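Local structure of phosphoribosylamine--glycine ligase (Thermotoga maritima, 1VKZ) at residues Ala110-Lys115 and Phe124-Thr129. The protein catalyses the ATP-dependent joining of glycine to 5-phosphoribosylamine, forming glycinamide ribonucleotide in the second step of de novo purine biosynthesis. Sequence-based numbering, arbitrary orientation.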
loop_
_atom_site.group_PDB
_atom_site.type_symbol
_atom_site.label_atom_id
_atom_site.label_comp_id
_atom_site.label_asym_id
_atom_site.label_seq_id
_atom_site.Cartn_x
_atom_site.Cartn_y
_atom_site.Cartn_z
ATOM N N ALA A 110 -9.551 9.413 11.459
ATOM C CA ALA A 110 -9.046 8.114 11.872
ATOM C C ALA A 110 -8.684 8.151 13.327
ATOM O O ALA A 110 -8.985 7.213 14.073
ATOM C CB ALA A 110 -7.852 7.695 11.007
ATOM N N LYS A 111 -8.087 9.259 13.755
ATOM C CA LYS A 111 -7.670 9.421 15.156
ATOM C C LYS A 111 -8.812 9.503 16.127
ATOM O O LYS A 111 -8.724 8.977 17.235
ATOM C CB LYS A 111 -6.820 10.671 15.309
ATOM C CG LYS A 111 -5.429 10.473 14.881
ATOM C CD LYS A 111 -4.768 9.367 15.698
ATOM C CE LYS A 111 -3.297 9.653 15.996
ATOM N NZ LYS A 111 -2.797 8.838 17.159
ATOM N N ARG A 112 -9.887 10.183 15.732
ATOM C CA ARG A 112 -11.034 10.310 16.609
ATOM C C ARG A 112 -11.767 8.995 16.731
ATOM O O ARG A 112 -12.281 8.629 17.784
ATOM C CB ARG A 112 -11.911 11.444 16.123
ATOM C CG ARG A 112 -11.358 12.772 16.602
ATOM C CD ARG A 112 -11.703 13.935 15.750
ATOM N NE ARG A 112 -11.145 15.180 16.253
ATOM C CZ ARG A 112 -11.417 16.365 15.719
ATOM N NH1 ARG A 112 -12.200 16.456 14.643
ATOM N NH2 ARG A 112 -10.894 17.463 16.243
ATOM N N PHE A 113 -11.783 8.287 15.623
ATOM C CA PHE A 113 -12.331 6.956 15.550
ATOM C C PHE A 113 -11.624 6.055 16.558
ATOM O O PHE A 113 -12.251 5.434 17.415
ATOM C CB PHE A 113 -12.122 6.439 14.124
ATOM C CG PHE A 113 -12.553 5.029 13.923
ATOM C CD1 PHE A 113 -13.884 4.719 13.776
ATOM C CD2 PHE A 113 -11.636 4.010 13.920
ATOM C CE1 PHE A 113 -14.266 3.415 13.590
ATOM C CE2 PHE A 113 -12.026 2.691 13.760
ATOM C CZ PHE A 113 -13.334 2.401 13.592
HETATM N N MSE A 114 -10.303 6.005 16.467
HETATM C CA MSE A 114 -9.527 5.162 17.346
HETATM C C MSE A 114 -9.676 5.517 18.869
HETATM O O MSE A 114 -9.732 4.640 19.744
HETATM C CB MSE A 114 -8.083 5.244 16.910
HETATM C CG MSE A 114 -7.833 4.670 15.560
HETATM SE SE MSE A 114 -5.920 4.662 15.166
HETATM C CE MSE A 114 -5.655 6.261 14.012
ATOM N N LYS A 115 -9.710 6.808 19.180
ATOM C CA LYS A 115 -9.943 7.235 20.554
ATOM C C LYS A 115 -11.300 6.681 21.012
ATOM O O LYS A 115 -11.396 6.075 22.056
ATOM C CB LYS A 115 -9.912 8.761 20.663
ATOM C CG LYS A 115 -9.651 9.300 22.090
ATOM C CD LYS A 115 -10.269 10.690 22.318
ATOM C CE LYS A 115 -9.613 11.779 21.464
ATOM N NZ LYS A 115 -10.397 13.071 21.392
ATOM N N PHE A 124 -2.283 12.662 20.455
ATOM C CA PHE A 124 -2.380 13.548 19.303
ATOM C C PHE A 124 -3.229 14.765 19.614
ATOM O O PHE A 124 -4.094 14.703 20.470
ATOM C CB PHE A 124 -3.054 12.797 18.125
ATOM C CG PHE A 124 -4.528 12.562 18.338
ATOM C CD1 PHE A 124 -4.981 11.458 19.056
ATOM C CD2 PHE A 124 -5.472 13.477 17.874
ATOM C CE1 PHE A 124 -6.358 11.281 19.286
ATOM C CE2 PHE A 124 -6.817 13.282 18.108
ATOM C CZ PHE A 124 -7.248 12.197 18.838
ATOM N N GLU A 125 -3.017 15.844 18.868
ATOM C CA GLU A 125 -3.964 16.963 18.832
ATOM C C GLU A 125 -4.266 17.277 17.379
ATOM O O GLU A 125 -3.555 16.827 16.483
ATOM C CB GLU A 125 -3.367 18.213 19.481
ATOM C CG GLU A 125 -2.962 18.094 20.950
ATOM C CD GLU A 125 -4.139 18.113 21.917
ATOM O OE1 GLU A 125 -5.313 18.068 21.480
ATOM O OE2 GLU A 125 -3.876 18.181 23.138
ATOM N N VAL A 126 -5.304 18.070 17.151
ATOM C CA VAL A 126 -5.650 18.534 15.810
ATOM C C VAL A 126 -5.431 20.035 15.673
ATOM O O VAL A 126 -6.001 20.834 16.421
ATOM C CB VAL A 126 -7.119 18.226 15.465
ATOM C CG1 VAL A 126 -7.459 18.723 14.043
ATOM C CG2 VAL A 126 -7.394 16.715 15.608
ATOM N N ALA A 127 -4.604 20.418 14.709
ATOM C CA ALA A 127 -4.409 21.831 14.386
ATOM C C ALA A 127 -5.041 22.137 13.026
ATOM O O ALA A 127 -4.605 21.611 11.985
ATOM C CB ALA A 127 -2.917 22.190 14.397
ATOM N N GLU A 128 -6.084 22.966 13.071
ATOM C CA GLU A 128 -6.831 23.383 11.907
ATOM C C GLU A 128 -6.271 24.668 11.294
ATOM O O GLU A 128 -6.530 24.944 10.124
ATOM C CB GLU A 128 -8.321 23.556 12.265
ATOM C CG GLU A 128 -9.169 22.368 11.818
ATOM C CD GLU A 128 -10.451 22.160 12.615
ATOM O OE1 GLU A 128 -11.207 23.152 12.833
ATOM O OE2 GLU A 128 -10.710 20.981 12.998
ATOM N N THR A 129 -5.524 25.446 12.085
ATOM C CA THR A 129 -4.799 26.627 11.593
ATOM C C THR A 129 -3.354 26.614 12.116
ATOM O O THR A 129 -3.055 25.920 13.096
ATOM C CB THR A 129 -5.476 27.957 12.015
ATOM O OG1 THR A 129 -5.107 28.297 13.361
ATOM C CG2 THR A 129 -6.995 27.844 12.035
#
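K111 NZ makes hydrogen bonds to A122 O and T121 OG1 and a salt bridge to the carboxylate of D189, while the rest of the side chain runs alongside F124 in the opposite sense. The setting is the ATP-grasp domain, where helix 107-116 packs on strand 124-127, an outermost strand of a four-stranded antiparallel sheet; D189, on the neighbouring strand 186-190, is predicted to lie in the ATP site. The pair illustrates how a lysine can serve a polar and an apolar surface at once. K111 CB stands over the centre of the F124 ring in a CH-pi contact, 3.8 Å from the centroid and 10° off the normal. The chain then bends at chi2 (-59°) and again at chi3, which carries CE back along the phenylalanine to within 3.8 Å of F124 CB and delivers NZ to its polar partners. The CB bond of F124 points to the helix, and chi1 of 72° then lays one ring face under K111 CB. One turn on from K111, K115 arrives obliquely, its CE 3.6 Å from F124 CZ. With an alanine here instead of F124, K111 CB and K115 CE would probably lose the ring they rest on, and a gap would open between helix and strand. Farther along the strand, V126 meets R112 of the helix, whose guanidinium lies across the valine. Its charged end lies near E128 without pairing with it, R112 NH2 being 4.8 Å from E128 OE2, and the same nitrogen rests 3.6 Å from V126 CG2.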